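L-lysine 6-monooxygenase (Pseudomonas syringae pv. tomato, PDB 5CQF) probably catalyses the FAD- and NADPH-dependent N-hydroxylation of the side-chain amine of L-lysine in siderophore biosynthesis. Local coordinates at residues 28-32 / 45-49; 133-139 / 150-156. All blocks are in the same frame, centred on the assembly; numbering follows the deposited sequence.

Contact 1: residues 28-32 / 45-49; sequences LACAF and LSIGY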
ATOM      1  N   LEU A  28      14.623  15.303  26.884  1.00 37.11           N
ATOM      2  CA  LEU A  28      15.771  15.955  27.521  1.00 38.55           C
ATOM      3  C   LEU A  28      16.350  15.125  28.637  1.00 39.36           C
ATOM      4  O   LEU A  28      17.562  14.983  28.710  1.00 41.68           O
ATOM      5  CB  LEU A  28      15.371  17.310  28.083  1.00 39.27           C
ATOM      6  CG  LEU A  28      16.494  18.116  28.682  1.00 39.66           C
ATOM      7  CD1 LEU A  28      17.506  18.557  27.640  1.00 39.57           C
ATOM      8  CD2 LEU A  28      15.864  19.299  29.385  1.00 41.84           C
ATOM      9  N   ALA A  29      15.506  14.612  29.522  1.00 39.34           N
ATOM     10  CA  ALA A  29      15.986  13.683  30.566  1.00 41.52           C
ATOM     11  C   ALA A  29      16.677  12.475  29.985  1.00 41.73           C
ATOM     12  O   ALA A  29      17.680  12.024  30.534  1.00 41.98           O
ATOM     13  CB  ALA A  29      14.855  13.235  31.470  1.00 42.83           C
ATOM     14  N   CYS A  30      16.186  11.960  28.846  1.00 41.73           N
ATOM     15  CA  CYS A  30      16.862  10.820  28.236  1.00 40.86           C
ATOM     16  C   CYS A  30      18.289  11.164  27.837  1.00 40.89           C
ATOM     17  O   CYS A  30      19.158  10.342  27.945  1.00 43.60           O
ATOM     18  CB  CYS A  30      16.113  10.291  27.023  1.00 41.39           C
ATOM     19  SG  CYS A  30      14.565   9.469  27.413  1.00 41.08           S
ATOM     20  N   ALA A  31      18.544  12.366  27.359  1.00 41.12           N
ATOM     21  CA  ALA A  31      19.925  12.753  27.030  1.00 41.96           C
ATOM     22  C   ALA A  31      20.805  12.728  28.267  1.00 43.26           C
ATOM     23  O   ALA A  31      21.939  12.262  28.208  1.00 42.77           O
ATOM     24  CB  ALA A  31      19.988  14.131  26.397  1.00 40.30           C
ATOM     25  N   PHE A  32      20.285  13.233  29.377  1.00 44.68           N
ATOM     26  CA  PHE A  32      21.075  13.242  30.610  1.00 48.45           C
ATOM     27  C   PHE A  32      21.304  11.838  31.114  1.00 49.34           C
ATOM     28  O   PHE A  32      22.441  11.474  31.435  1.00 51.33           O
ATOM     29  CB  PHE A  32      20.436  14.122  31.679  1.00 49.14           C
ATOM     30  CG  PHE A  32      20.620  15.582  31.414  1.00 49.37           C
ATOM     31  CD1 PHE A  32      21.855  16.163  31.588  1.00 50.75           C
ATOM     32  CD2 PHE A  32      19.584  16.351  30.935  1.00 51.18           C
ATOM     33  CE1 PHE A  32      22.053  17.490  31.319  1.00 51.33           C
ATOM     34  CE2 PHE A  32      19.767  17.691  30.661  1.00 52.09           C
ATOM     35  CZ  PHE A  32      21.007  18.267  30.863  1.00 51.84           C
ATOM     36  N   LEU A  45      25.562  16.916  35.885  1.00 71.54           N
ATOM     37  CA  LEU A  45      24.713  18.108  36.016  1.00 69.03           C
ATOM     38  C   LEU A  45      23.353  17.731  36.616  1.00 64.04           C
ATOM     39  O   LEU A  45      22.734  16.759  36.210  1.00 62.94           O
ATOM     40  CB  LEU A  45      24.562  18.731  34.635  1.00 70.89           C
ATOM     41  CG  LEU A  45      23.876  20.074  34.384  1.00 74.88           C
ATOM     42  CD1 LEU A  45      24.435  20.684  33.100  1.00 74.34           C
ATOM     43  CD2 LEU A  45      22.359  19.945  34.273  1.00 74.81           C
ATOM     44  N   SER A  46      22.917  18.486  37.613  1.00 63.89           N
ATOM     45  CA  SER A  46      21.685  18.199  38.335  1.00 62.64           C
ATOM     46  C   SER A  46      20.591  19.090  37.783  1.00 61.53           C
ATOM     47  O   SER A  46      20.734  20.317  37.701  1.00 62.16           O
ATOM     48  CB  SER A  46      21.850  18.434  39.842  1.00 66.87           C
ATOM     49  OG  SER A  46      21.661  19.805  40.184  1.00 71.59           O
ATOM     50  N   ILE A  47      19.493  18.455  37.412  1.00 58.11           N
ATOM     51  CA  ILE A  47      18.389  19.114  36.790  1.00 52.44           C
ATOM     52  C   ILE A  47      17.143  18.529  37.425  1.00 49.96           C
ATOM     53  O   ILE A  47      17.100  17.335  37.699  1.00 53.39           O
ATOM     54  CB  ILE A  47      18.429  18.895  35.266  1.00 53.19           C
ATOM     55  CG1 ILE A  47      17.140  19.374  34.611  1.00 52.12           C
ATOM     56  CG2 ILE A  47      18.610  17.431  34.914  1.00 54.58           C
ATOM     57  CD1 ILE A  47      17.274  19.541  33.126  1.00 53.79           C
ATOM     58  N   GLY A  48      16.156  19.371  37.693  1.00 48.72           N
ATOM     59  CA  GLY A  48      14.866  18.939  38.248  1.00 49.37           C
ATOM     60  C   GLY A  48      13.747  19.241  37.268  1.00 49.90           C
ATOM     61  O   GLY A  48      13.849  20.184  36.482  1.00 49.95           O
ATOM     62  N   TYR A  49      12.674  18.460  37.290  1.00 49.85           N
ATOM     63  CA  TYR A  49      11.575  18.719  36.358  1.00 50.61           C
ATOM     64  C   TYR A  49      10.272  18.959  37.110  1.00 52.90           C
ATOM     65  O   TYR A  49       9.960  18.248  38.061  1.00 55.95           O
ATOM     66  CB  TYR A  49      11.408  17.559  35.359  1.00 48.24           C
ATOM     67  CG  TYR A  49      12.661  17.200  34.603  1.00 46.10           C
ATOM     68  CD1 TYR A  49      13.637  16.412  35.184  1.00 46.31           C
ATOM     69  CD2 TYR A  49      12.859  17.631  33.295  1.00 44.62           C
ATOM     70  CE1 TYR A  49      14.790  16.067  34.495  1.00 46.49           C
ATOM     71  CE2 TYR A  49      14.009  17.301  32.602  1.00 43.67           C
ATOM     72  CZ  TYR A  49      14.971  16.510  33.205  1.00 44.69           C
ATOM     73  OH  TYR A  49      16.126  16.178  32.537  1.00 43.19           O
TER
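Phe32 and Tyr49 both point into the contact with matching first torsions: each CG lies anti to its own carbonyl carbon (chi1 -75° and -54°), while Ile47, whose CG1 stands anti to the backbone N (170°), carries its CD1 to Leu28 and the Phe32 ring. The setting is the first beta-alpha-beta unit of a Rossmann-type nucleotide-binding fold, in which helix 23-37 crosses over from strand 16-19 to strand 47-50. The axes of segments 28-32 and 47-49 pass 10.8 Å apart and run roughly antiparallel, a gap bridged by side chains without a hydrogen bond between the two segments.

Ile47 holds the middle. Its CD1 meets Leu28 CD2 at 4.0 Å and also touches Phe32 CE2, and its CG2 branch sits over one face of the Phe32 ring, displaced toward the rim. At the far end of that ring Leu45 CD2 comes within 3.9 Å of Phe32 CE1 and bears on CZ as well. Leu28 turns its CD2 to the edge of the Tyr49 ring, 4.2 Å from CE2. Helix 412-428 adds Ala423 and Leu426 to the Phe32 side of this core, and Phe21 packs edge-to-face with Tyr49.

The phenol brings its hydroxyl up to the helix backbone without pairing with it. Ala29 CB rests 3.7 Å from Tyr49 CZ, and the small methyl lets the tyrosine come close to the main chain. Although Ala29 N is near the hydroxyl, the angle is too poor for a hydrogen bond. On the phenylalanine side, Tyr49 OH lies 3.8 Å from Phe32 CD2; its closest neighbour across the contact is Ala29 CA, at 3.2 Å.

Contact 2: residues 133-139 / 150-156; sequences TPVTEID and VRVRTPQ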
ATOM      1  N   THR A 133       2.655  19.636  40.179  1.00 74.95           N
ATOM      2  CA  THR A 133       3.483  20.701  40.689  1.00 73.11           C
ATOM      3  C   THR A 133       3.538  21.818  39.634  1.00 72.84           C
ATOM      4  O   THR A 133       4.526  21.941  38.903  1.00 70.45           O
ATOM      5  CB  THR A 133       4.882  20.146  41.016  1.00 71.45           C
ATOM      6  OG1 THR A 133       4.747  18.991  41.852  1.00 72.12           O
ATOM      7  CG2 THR A 133       5.742  21.171  41.718  1.00 70.66           C
ATOM      8  N   PRO A 134       2.455  22.622  39.537  1.00 73.64           N
ATOM      9  CA  PRO A 134       2.390  23.708  38.542  1.00 70.11           C
ATOM     10  C   PRO A 134       3.296  24.888  38.876  1.00 67.17           C
ATOM     11  O   PRO A 134       3.521  25.173  40.043  1.00 70.81           O
ATOM     12  CB  PRO A 134       0.916  24.136  38.585  1.00 71.86           C
ATOM     13  CG  PRO A 134       0.440  23.721  39.941  1.00 75.42           C
ATOM     14  CD  PRO A 134       1.170  22.451  40.248  1.00 74.87           C
ATOM     15  N   VAL A 135       3.826  25.562  37.865  1.00 62.09           N
ATOM     16  CA  VAL A 135       4.557  26.778  38.120  1.00 63.03           C
ATOM     17  C   VAL A 135       3.522  27.881  38.007  1.00 68.05           C
ATOM     18  O   VAL A 135       2.794  27.950  37.023  1.00 72.03           O
ATOM     19  CB  VAL A 135       5.714  26.983  37.148  1.00 57.84           C
ATOM     20  CG1 VAL A 135       6.494  28.240  37.502  1.00 57.80           C
ATOM     21  CG2 VAL A 135       6.619  25.784  37.207  1.00 58.06           C
ATOM     22  N   THR A 136       3.411  28.680  39.057  1.00 71.03           N
ATOM     23  CA  THR A 136       2.458  29.763  39.101  1.00 75.07           C
ATOM     24  C   THR A 136       3.151  31.061  38.712  1.00 75.91           C
ATOM     25  O   THR A 136       2.560  31.902  38.024  1.00 75.25           O
ATOM     26  CB  THR A 136       1.853  29.900  40.504  1.00 79.04           C
ATOM     27  OG1 THR A 136       2.898  30.121  41.462  1.00 80.21           O
ATOM     28  CG2 THR A 136       1.091  28.638  40.870  1.00 81.57           C
ATOM     29  N   GLU A 137       4.403  31.220  39.145  1.00 73.83           N
ATOM     30  CA  GLU A 137       5.196  32.403  38.787  1.00 76.50           C
ATOM     31  C   GLU A 137       6.700  32.101  38.779  1.00 70.12           C
ATOM     32  O   GLU A 137       7.149  31.141  39.401  1.00 71.43           O
ATOM     33  CB  GLU A 137       4.875  33.567  39.749  1.00 81.63           C
ATOM     34  CG  GLU A 137       4.502  33.096  41.151  1.00 87.49           C
ATOM     35  CD  GLU A 137       4.256  34.219  42.135  1.00 92.03           C
ATOM     36  OE1 GLU A 137       4.727  34.098  43.290  1.00 92.22           O
ATOM     37  OE2 GLU A 137       3.590  35.207  41.757  1.00 94.03           O
ATOM     38  N   ILE A 138       7.455  32.913  38.042  1.00 64.45           N
ATOM     39  CA  ILE A 138       8.919  32.888  38.068  1.00 62.07           C
ATOM     40  C   ILE A 138       9.450  34.294  38.415  1.00 62.44           C
ATOM     41  O   ILE A 138       9.330  35.219  37.600  1.00 60.10           O
ATOM     42  CB  ILE A 138       9.517  32.447  36.710  1.00 56.29           C
ATOM     43  CG1 ILE A 138       8.966  31.079  36.286  1.00 55.87           C
ATOM     44  CG2 ILE A 138      11.040  32.401  36.779  1.00 56.00           C
ATOM     45  CD1 ILE A 138       9.590  30.501  35.027  1.00 52.96           C
ATOM     46  N   ASP A 139      10.059  34.441  39.597  1.00 63.58           N
ATOM     47  CA  ASP A 139      10.522  35.763  40.100  1.00 66.21           C
ATOM     48  C   ASP A 139      12.018  36.002  39.862  1.00 65.52           C
ATOM     49  O   ASP A 139      12.834  35.105  40.040  1.00 66.71           O
ATOM     50  CB  ASP A 139      10.215  35.918  41.599  1.00 66.15           C
ATOM     51  CG  ASP A 139       8.720  36.029  41.883  1.00 69.06           C
ATOM     52  OD1 ASP A 139       8.029  36.814  41.191  1.00 69.87           O
ATOM     53  OD2 ASP A 139       8.231  35.342  42.807  1.00 69.42           O
ATOM     54  N   VAL A 150      16.880  33.048  39.089  1.00 67.40           N
ATOM     55  CA  VAL A 150      15.418  33.148  39.069  1.00 64.01           C
ATOM     56  C   VAL A 150      14.865  32.207  40.087  1.00 61.85           C
ATOM     57  O   VAL A 150      15.490  31.214  40.416  1.00 64.91           O
ATOM     58  CB  VAL A 150      14.773  32.825  37.690  1.00 63.55           C
ATOM     59  CG1 VAL A 150      15.147  33.877  36.663  1.00 62.48           C
ATOM     60  CG2 VAL A 150      15.142  31.436  37.187  1.00 62.58           C
ATOM     61  N   ARG A 151      13.686  32.515  40.586  1.00 61.29           N
ATOM     62  CA  ARG A 151      13.078  31.689  41.600  1.00 65.54           C
ATOM     63  C   ARG A 151      11.807  31.204  41.006  1.00 62.04           C
ATOM     64  O   ARG A 151      10.886  31.974  40.787  1.00 60.71           O
ATOM     65  CB  ARG A 151      12.784  32.482  42.879  1.00 71.10           C
ATOM     66  CG  ARG A 151      14.019  32.849  43.689  1.00 78.20           C
ATOM     67  CD  ARG A 151      13.727  33.938  44.724  1.00 83.65           C
ATOM     68  NE  ARG A 151      14.792  34.062  45.733  1.00 85.99           N
ATOM     69  CZ  ARG A 151      15.437  35.194  46.052  1.00 86.22           C
ATOM     70  NH1 ARG A 151      16.387  35.157  46.987  1.00 85.34           N
ATOM     71  NH2 ARG A 151      15.150  36.360  45.458  1.00 81.73           N
ATOM     72  N   VAL A 152      11.755  29.913  40.748  1.00 62.97           N
ATOM     73  CA  VAL A 152      10.566  29.298  40.181  1.00 61.38           C
ATOM     74  C   VAL A 152       9.674  28.989  41.358  1.00 63.39           C
ATOM     75  O   VAL A 152      10.100  28.326  42.311  1.00 63.15           O
ATOM     76  CB  VAL A 152      10.897  28.000  39.417  1.00 59.39           C
ATOM     77  CG1 VAL A 152       9.635  27.414  38.791  1.00 60.14           C
ATOM     78  CG2 VAL A 152      11.959  28.261  38.361  1.00 58.11           C
ATOM     79  N   ARG A 153       8.445  29.476  41.298  1.00 65.08           N
ATOM     80  CA  ARG A 153       7.543  29.374  42.429  1.00 70.83           C
ATOM     81  C   ARG A 153       6.438  28.380  42.121  1.00 67.74           C
ATOM     82  O   ARG A 153       5.834  28.429  41.053  1.00 68.99           O
ATOM     83  CB  ARG A 153       6.984  30.767  42.805  1.00 74.82           C
ATOM     84  CG  ARG A 153       7.690  31.448  43.988  1.00 79.77           C
ATOM     85  CD  ARG A 153       9.078  32.003  43.645  1.00 81.18           C
ATOM     86  NE  ARG A 153       9.921  32.273  44.832  1.00 83.57           N
ATOM     87  CZ  ARG A 153      10.129  33.468  45.403  1.00 81.88           C
ATOM     88  NH1 ARG A 153      10.923  33.556  46.469  1.00 80.94           N
ATOM     89  NH2 ARG A 153       9.576  34.580  44.925  1.00 79.52           N
ATOM     90  N   THR A 154       6.202  27.465  43.055  1.00 69.64           N
ATOM     91  CA  THR A 154       5.135  26.478  42.932  1.00 71.78           C
ATOM     92  C   THR A 154       4.307  26.378  44.227  1.00 78.03           C
ATOM     93  O   THR A 154       4.725  26.887  45.287  1.00 72.12           O
ATOM     94  CB  THR A 154       5.722  25.095  42.614  1.00 72.48           C
ATOM     95  OG1 THR A 154       6.415  24.583  43.762  1.00 74.85           O
ATOM     96  CG2 THR A 154       6.685  25.181  41.441  1.00 71.01           C
ATOM     97  N   PRO A 155       3.129  25.712  44.152  1.00 82.22           N
ATOM     98  CA  PRO A 155       2.346  25.465  45.371  1.00 87.03           C
ATOM     99  C   PRO A 155       3.081  24.634  46.433  1.00 90.74           C
ATOM    100  O   PRO A 155       2.750  24.731  47.609  1.00 98.63           O
ATOM    101  CB  PRO A 155       1.107  24.714  44.853  1.00 85.18           C
ATOM    102  CG  PRO A 155       0.976  25.139  43.434  1.00 82.38           C
ATOM    103  CD  PRO A 155       2.386  25.312  42.943  1.00 79.75           C
ATOM    104  N   GLN A 156       4.073  23.846  46.028  1.00 92.80           N
ATOM    105  CA  GLN A 156       4.811  22.980  46.953  1.00 94.47           C
ATOM    106  C   GLN A 156       6.207  23.521  47.238  1.00 88.05           C
ATOM    107  O   GLN A 156       7.098  22.760  47.590  1.00 88.47           O
ATOM    108  CB  GLN A 156       4.914  21.545  46.377  1.00100.15           C
ATOM    109  CG  GLN A 156       3.774  20.598  46.748  1.00106.92           C
ATOM    110  CD  GLN A 156       2.452  20.902  46.038  1.00113.30           C
ATOM    111  OE1 GLN A 156       2.421  21.329  44.873  1.00116.05           O
ATOM    112  NE2 GLN A 156       1.347  20.666  46.741  1.00114.34           N
TER
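Val135 and Val152 meet at about a right angle, with CG1 against CG1 at a tight 3.5 Å; both methyls stand anti to their backbone N (chi1 near 180° in both). Ile138, on the same face as Val152, sets its CG2 3.9 Å from Val150 CB, and Leu50 of strand 47-50 touches both Val135 and Val152. Farther along, the rings of Pro134 and Pro155 pack through their CG atoms.

Outward from these side chains the backbones pair. Arg153 N gives a 2.8 Å bond to Glu137 O, Asp139 and Arg151 exchange two bonds, and Arg153 O receives Thr136 N at 3.1 Å plus a weak bond from Thr136 OG1.

On the opposite face, Arg153 bends at chi2 (74°) and carries NH2 to Asp139 OD2, 2.6 Å away, in a salt bridge. The carboxylate oxygen lies at the guanidinium edge but is met on its anti side, with the two planes 82° apart. Arg151 CD sits over one guanidinium face, toward its rim, and Glu137 CG touches Arg153 CB. Alternating hydrogen-bonded and non-hydrogen-bonded pairs, with an apolar and a charged face, mark an antiparallel beta hairpin that supplies the outer and central strands of a three-stranded sheet.

From the N terminus, strand 16-19 leads into helix 23-37, and contact 1 closes the short connection from that helix to strand 47-50. The chain then passes through several helices before strand 129-130, which joins the same parallel sheet beside strand 47-50. Contact 2 follows as a separate, later closure between strands 137-142 and 147-154, so the two loops lie in series and neither nest nor cross. Their centres are 19 Å apart and their nearest atoms about 6 Å, without touching. Strand 47-50 takes part in both: Tyr49 packs toward the helix in contact 1, whereas Leu50 meets Val135 and Val152 of contact 2, and with Ile19 of strand 16-19 ties the antiparallel sheet to the Rossmann-type sheet.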